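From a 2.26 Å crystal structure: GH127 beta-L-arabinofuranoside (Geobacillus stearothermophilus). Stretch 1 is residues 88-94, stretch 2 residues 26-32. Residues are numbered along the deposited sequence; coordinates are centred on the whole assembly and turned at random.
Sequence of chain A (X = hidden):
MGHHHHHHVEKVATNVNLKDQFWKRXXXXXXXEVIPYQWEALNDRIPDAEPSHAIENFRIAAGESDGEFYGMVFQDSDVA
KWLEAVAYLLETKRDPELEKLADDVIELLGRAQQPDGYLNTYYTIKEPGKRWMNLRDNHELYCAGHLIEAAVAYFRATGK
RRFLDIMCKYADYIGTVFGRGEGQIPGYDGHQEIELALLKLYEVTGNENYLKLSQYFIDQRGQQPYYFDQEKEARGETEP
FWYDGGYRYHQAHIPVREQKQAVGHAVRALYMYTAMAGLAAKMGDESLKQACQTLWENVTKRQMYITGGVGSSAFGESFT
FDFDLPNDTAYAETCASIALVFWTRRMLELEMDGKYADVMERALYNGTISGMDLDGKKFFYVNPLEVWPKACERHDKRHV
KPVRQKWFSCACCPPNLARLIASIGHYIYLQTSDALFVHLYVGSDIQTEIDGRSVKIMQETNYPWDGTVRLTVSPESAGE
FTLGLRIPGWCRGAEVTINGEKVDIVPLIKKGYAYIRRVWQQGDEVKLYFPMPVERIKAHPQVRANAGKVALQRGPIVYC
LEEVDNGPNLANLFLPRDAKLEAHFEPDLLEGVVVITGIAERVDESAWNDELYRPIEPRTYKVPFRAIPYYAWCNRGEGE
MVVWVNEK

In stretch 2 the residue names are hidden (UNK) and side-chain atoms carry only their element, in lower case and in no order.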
ATOM      1  N   TYR A  88     -30.756 -11.491 -22.166  1.00 28.63           N
ATOM      2  CA  TYR A  88     -30.065 -12.777 -22.288  1.00 26.84           C
ATOM      3  C   TYR A  88     -30.802 -13.858 -21.550  1.00 27.94           C
ATOM      4  O   TYR A  88     -30.780 -15.031 -21.970  1.00 26.71           O
ATOM      5  CB  TYR A  88     -28.612 -12.709 -21.798  1.00 28.50           C
ATOM      6  CG  TYR A  88     -27.765 -11.675 -22.517  1.00 30.54           C
ATOM      7  CD1 TYR A  88     -27.799 -11.552 -23.894  1.00 31.81           C
ATOM      8  CD2 TYR A  88     -26.915 -10.842 -21.813  1.00 29.99           C
ATOM      9  CE1 TYR A  88     -27.005 -10.621 -24.559  1.00 33.69           C
ATOM     10  CE2 TYR A  88     -26.134  -9.892 -22.459  1.00 33.40           C
ATOM     11  CZ  TYR A  88     -26.176  -9.792 -23.833  1.00 34.32           C
ATOM     12  OH  TYR A  88     -25.417  -8.843 -24.465  1.00 32.10           O
ATOM     13  N   LEU A  89     -31.425 -13.502 -20.429  1.00 27.99           N
ATOM     14  CA  LEU A  89     -32.184 -14.512 -19.690  1.00 28.84           C
ATOM     15  C   LEU A  89     -33.356 -15.039 -20.525  1.00 28.44           C
ATOM     16  O   LEU A  89     -33.647 -16.249 -20.523  1.00 28.55           O
ATOM     17  CB  LEU A  89     -32.691 -13.955 -18.374  1.00 29.19           C
ATOM     18  CG  LEU A  89     -31.560 -13.847 -17.339  1.00 28.87           C
ATOM     19  CD1 LEU A  89     -32.100 -13.153 -16.099  1.00 30.21           C
ATOM     20  CD2 LEU A  89     -30.995 -15.172 -16.944  1.00 28.54           C
ATOM     21  N   LEU A  90     -34.022 -14.123 -21.217  1.00 30.72           N
ATOM     22  CA  LEU A  90     -35.143 -14.476 -22.072  1.00 33.59           C
ATOM     23  C   LEU A  90     -34.779 -15.322 -23.272  1.00 36.82           C
ATOM     24  O   LEU A  90     -35.648 -16.002 -23.777  1.00 41.82           O
ATOM     25  CB  LEU A  90     -35.869 -13.224 -22.550  1.00 34.80           C
ATOM     26  CG  LEU A  90     -36.527 -12.385 -21.454  1.00 33.76           C
ATOM     27  CD1 LEU A  90     -37.103 -11.101 -22.011  1.00 35.93           C
ATOM     28  CD2 LEU A  90     -37.622 -13.155 -20.722  1.00 36.70           C
ATOM     29  N   GLU A  91     -33.536 -15.279 -23.751  1.00 40.46           N
ATOM     30  CA  GLU A  91     -33.077 -16.199 -24.803  1.00 43.15           C
ATOM     31  C   GLU A  91     -33.074 -17.636 -24.342  1.00 51.60           C
ATOM     32  O   GLU A  91     -33.167 -18.526 -25.168  1.00 60.68           O
ATOM     33  CB  GLU A  91     -31.640 -15.908 -25.241  1.00 48.16           C
ATOM     34  CG  GLU A  91     -31.448 -14.694 -26.124  1.00 52.70           C
ATOM     35  CD  GLU A  91     -30.037 -14.569 -26.695  1.00 60.58           C
ATOM     36  OE1 GLU A  91     -29.070 -15.014 -26.034  1.00 64.03           O
ATOM     37  OE2 GLU A  91     -29.881 -14.013 -27.816  1.00 63.74           O
ATOM     38  N   THR A  92     -32.876 -17.888 -23.052  1.00 52.32           N
ATOM     39  CA  THR A  92     -32.734 -19.264 -22.570  1.00 54.46           C
ATOM     40  C   THR A  92     -33.947 -19.735 -21.763  1.00 57.01           C
ATOM     41  O   THR A  92     -33.951 -20.835 -21.263  1.00 51.05           O
ATOM     42  CB  THR A  92     -31.450 -19.459 -21.713  1.00 52.74           C
ATOM     43  OG1 THR A  92     -31.539 -18.712 -20.488  1.00 54.22           O
ATOM     44  CG2 THR A  92     -30.205 -19.043 -22.486  1.00 50.22           C
ATOM     45  N   LYS A  93     -34.961 -18.894 -21.610  1.00 58.63           N
ATOM     46  CA  LYS A  93     -36.198 -19.301 -20.951  1.00 56.20           C
ATOM     47  C   LYS A  93     -37.170 -18.143 -20.997  1.00 54.67           C
ATOM     48  O   LYS A  93     -36.960 -17.109 -20.335  1.00 52.39           O
ATOM     49  CB  LYS A  93     -35.966 -19.707 -19.494  1.00 55.85           C
ATOM     50  CG  LYS A  93     -37.232 -20.215 -18.818  1.00 58.65           C
ATOM     51  CD  LYS A  93     -37.067 -20.456 -17.325  1.00 57.44           C
ATOM     52  CE  LYS A  93     -38.338 -19.882 -16.631  1.00 61.00           C
ATOM     53  NZ  LYS A  93     -39.219 -20.921 -16.025  1.00 64.58           N
ATOM     54  N   ARG A  94     -38.219 -18.287 -21.795  1.00 60.70           N
ATOM     55  CA  ARG A  94     -39.209 -17.214 -21.902  1.00 67.67           C
ATOM     56  C   ARG A  94     -39.939 -17.090 -20.573  1.00 57.59           C
ATOM     57  O   ARG A  94     -40.091 -18.048 -19.821  1.00 53.23           O
ATOM     58  CB  ARG A  94     -40.176 -17.404 -23.089  1.00 77.63           C
ATOM     59  CG  ARG A  94     -39.507 -17.387 -24.478  1.00 83.03           C
ATOM     60  CD  ARG A  94     -38.721 -16.097 -24.791  1.00 82.45           C
ATOM     61  NE  ARG A  94     -39.482 -14.942 -25.275  1.00 89.93           N
ATOM     62  CZ  ARG A  94     -39.433 -14.468 -26.526  1.00 82.43           C
ATOM     63  NH1 ARG A  94     -40.146 -13.398 -26.876  1.00 77.67           N
ATOM     64  NH2 ARG A  94     -38.679 -15.068 -27.446  1.00 86.83           N
ATOM     65  N   UNK A  26     -25.063 -21.176 -12.232  1.00 25.80           N
ATOM     66  CA  UNK A  26     -24.865 -19.710 -12.133  1.00 25.67           C
ATOM     67  C   UNK A  26     -25.971 -18.935 -12.814  1.00 24.99           C
ATOM     68  O   UNK A  26     -26.449 -17.891 -12.323  1.00 24.26           O
ATOM     69  o   UNK A  26     -19.112 -19.748  -9.173  1.00 27.79           O
ATOM     70  c   UNK A  26     -23.504 -19.297 -12.721  1.00 26.37           C
ATOM     71  c   UNK A  26     -22.315 -19.462 -11.774  1.00 25.49           C
ATOM     72  c   UNK A  26     -21.087 -18.730  -9.824  1.00 23.65           C
ATOM     73  c   UNK A  26     -20.150 -19.643 -10.039  1.00 25.90           C
ATOM     74  c   UNK A  26     -22.155 -18.610 -10.696  1.00 24.47           C
ATOM     75  c   UNK A  26     -21.346 -20.406 -11.993  1.00 26.34           C
ATOM     76  c   UNK A  26     -20.253 -20.514 -11.144  1.00 31.18           C
ATOM     77  N   UNK A  27     -26.401 -19.438 -13.957  1.00 24.57           N
ATOM     78  CA  UNK A  27     -27.529 -18.800 -14.666  1.00 25.52           C
ATOM     79  C   UNK A  27     -28.794 -18.846 -13.842  1.00 23.30           C
ATOM     80  O   UNK A  27     -29.505 -17.865 -13.757  1.00 25.79           O
ATOM     81  c   UNK A  27     -28.989 -18.887 -16.729  1.00 28.83           C
ATOM     82  c   UNK A  27     -26.695 -19.353 -18.370  1.00 35.69           C
ATOM     83  c   UNK A  27     -27.743 -19.436 -16.057  1.00 30.00           C
ATOM     84  c   UNK A  27     -26.515 -19.124 -16.899  1.00 33.37           C
ATOM     85  N   UNK A  28     -29.053 -19.972 -13.222  1.00 25.66           N
ATOM     86  CA  UNK A  28     -30.203 -20.091 -12.337  1.00 31.80           C
ATOM     87  C   UNK A  28     -30.146 -19.118 -11.202  1.00 30.77           C
ATOM     88  O   UNK A  28     -31.170 -18.524 -10.835  1.00 31.25           O
ATOM     89  c   UNK A  28     -30.725 -22.536 -12.917  1.00 39.95           C
ATOM     90  o   UNK A  28     -30.515 -23.777 -12.745  1.00 54.61           O
ATOM     91  o   UNK A  28     -31.240 -22.093 -13.978  1.00 41.47           O
ATOM     92  c   UNK A  28     -30.344 -21.522 -11.797  1.00 33.51           C
ATOM     93  N   UNK A  29     -28.951 -18.949 -10.629  1.00 31.65           N
ATOM     94  CA  UNK A  29     -28.766 -17.951  -9.570  1.00 27.03           C
ATOM     95  C   UNK A  29     -29.025 -16.556 -10.093  1.00 26.34           C
ATOM     96  O   UNK A  29     -29.683 -15.731  -9.428  1.00 25.46           O
ATOM     97  c   UNK A  29     -27.279 -19.287  -8.059  1.00 30.76           C
ATOM     98  c   UNK A  29     -27.357 -18.053  -8.953  1.00 28.60           C
ATOM     99  c   UNK A  29     -27.030 -16.814  -8.156  1.00 27.55           C
ATOM    100  N   UNK A  30     -28.491 -16.234 -11.262  1.00 23.65           N
ATOM    101  CA  UNK A  30     -28.765 -14.893 -11.813  1.00 23.53           C
ATOM    102  C   UNK A  30     -30.251 -14.671 -12.057  1.00 23.20           C
ATOM    103  O   UNK A  30     -30.787 -13.584 -11.802  1.00 23.28           O
ATOM    104  c   UNK A  30     -28.458 -13.454 -13.889  1.00 25.22           C
ATOM    105  c   UNK A  30     -27.978 -14.688 -13.146  1.00 23.89           C
ATOM    106  c   UNK A  30     -26.510 -14.533 -12.879  1.00 24.01           C
ATOM    107  N   UNK A  31     -30.921 -15.709 -12.563  1.00 27.83           N
ATOM    108  CA  UNK A  31     -32.339 -15.607 -12.926  1.00 29.22           C
ATOM    109  C   UNK A  31     -33.239 -15.495 -11.714  1.00 32.68           C
ATOM    110  O   UNK A  31     -34.173 -14.686 -11.715  1.00 32.38           O
ATOM    111  n   UNK A  31     -33.049 -17.842 -18.327  1.00 32.79           N
ATOM    112  c   UNK A  31     -33.312 -18.276 -17.107  1.00 34.32           C
ATOM    113  n   UNK A  31     -34.253 -17.667 -16.414  1.00 38.73           N
ATOM    114  c   UNK A  31     -32.777 -16.822 -13.777  1.00 30.97           C
ATOM    115  c   UNK A  31     -34.276 -16.770 -14.204  1.00 31.98           C
ATOM    116  c   UNK A  31     -34.657 -17.974 -15.052  1.00 34.14           C
ATOM    117  n   UNK A  31     -32.671 -19.315 -16.614  1.00 38.14           N
ATOM    118  N   UNK A  32     -32.971 -16.296 -10.682  1.00 31.72           N
ATOM    119  CA  UNK A  32     -33.892 -16.340  -9.539  1.00 34.58           C
ATOM    120  C   UNK A  32     -33.529 -15.420  -8.399  1.00 35.42           C
ATOM    121  O   UNK A  32     -34.415 -14.948  -7.730  1.00 38.58           O
ATOM    122  c   UNK A  32     -34.062 -17.764  -9.054  1.00 38.14           C
ATOM    123  n   UNK A  32     -34.041 -19.816 -10.526  1.00 54.75           N
ATOM    124  c   UNK A  32     -34.771 -20.364 -11.485  1.00 55.95           C
ATOM    125  c   UNK A  32     -35.761 -18.502 -10.864  1.00 51.34           C
ATOM    126  n   UNK A  32     -35.818 -19.585 -11.712  1.00 52.86           N
ATOM    127  c   UNK A  32     -34.651 -18.653 -10.097  1.00 46.33           C
TER
HETATM  128  O   HOH W   1     -35.704 -16.034 -17.783  1.00 38.57           O

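Position 26 carries one carbon leading to a ring of six carbons that bears a single oxygen, and the ring lies out of reach of stretch 1. This is a phenol, so the residue is Tyr26. Its part here is backbone: its O accepts from the N of position 30 at 2.8 Å.

Position 27 has four side-chain carbons, forked at the first, with one arm two carbons long. It points toward stretch 1, and the one-carbon arm lies 4.2 Å from Leu89 CD2, an ordinary apolar packing distance. A beta-branched, purely aliphatic side chain of that shape is isoleucine, Ile27, and the arm is CG2.

Position 28 shows two carbons, the second carrying two oxygens. Its CA-to-CB bond points away from stretch 1, and it makes no contact there. A short carboxylate of this kind is Asp28.

Position 29 has three carbons, one bearing the other two, and is out of reach of the other helix. That gives Val29.

Position 30 repeats that three-carbon fork but points toward stretch 1, with one methyl carbon 4.3 Å from both Leu89 CD1 and Leu89 CD2. It is Val30, and the methyl is CG1. Three residues on from Ile27, it packs against the same leucine.

Position 31 runs through three carbons to a nitrogen, then to a carbon carrying two more nitrogens. One terminal nitrogen lies 2.8 Å from both Leu89 O and Thr92 OG1. The group is a guanidinium, hence Arg31. With chi1 and chi2 both t, the chain extends before turning at chi3 (m). Its NH2 donates to both oxygens, while its NE donates to water 1 at 2.6 Å. The water in turn donates to Lys93 O at 3.0 Å.

Position 32 has one carbon followed by a five-membered ring of three carbons and two nitrogens. The ring end comes nearer than the sideways CA-to-CB bond suggests, yet makes no contact. This imidazole is His32; its closest approach, NE2 to Lys93 CE, is 5.5 Å.

The helix axes approach no closer than 11.1 Å and cross at -117°; Leu89 and Arg31 bury the most surface across the contact. Leu89 meets Ile27 and Val30 with its methyls and offers its carbonyl to Arg31. Leu89 O also accepts from Thr92 N at 3.1 Å within its own stretch. The guanidinium is held on several sides: Leu89 CD2 lies over one face, Lys93 CB over the opposite face, and Thr92 OG1 at the edge. The rule to read here is compact: aliphatic carbon covers the flat faces of the guanidinium, while two oxygens of stretch 1 accept from NH2, and NE reaches Lys93 O through water 1.

Stretch 2 (26-32) YIDVVRH
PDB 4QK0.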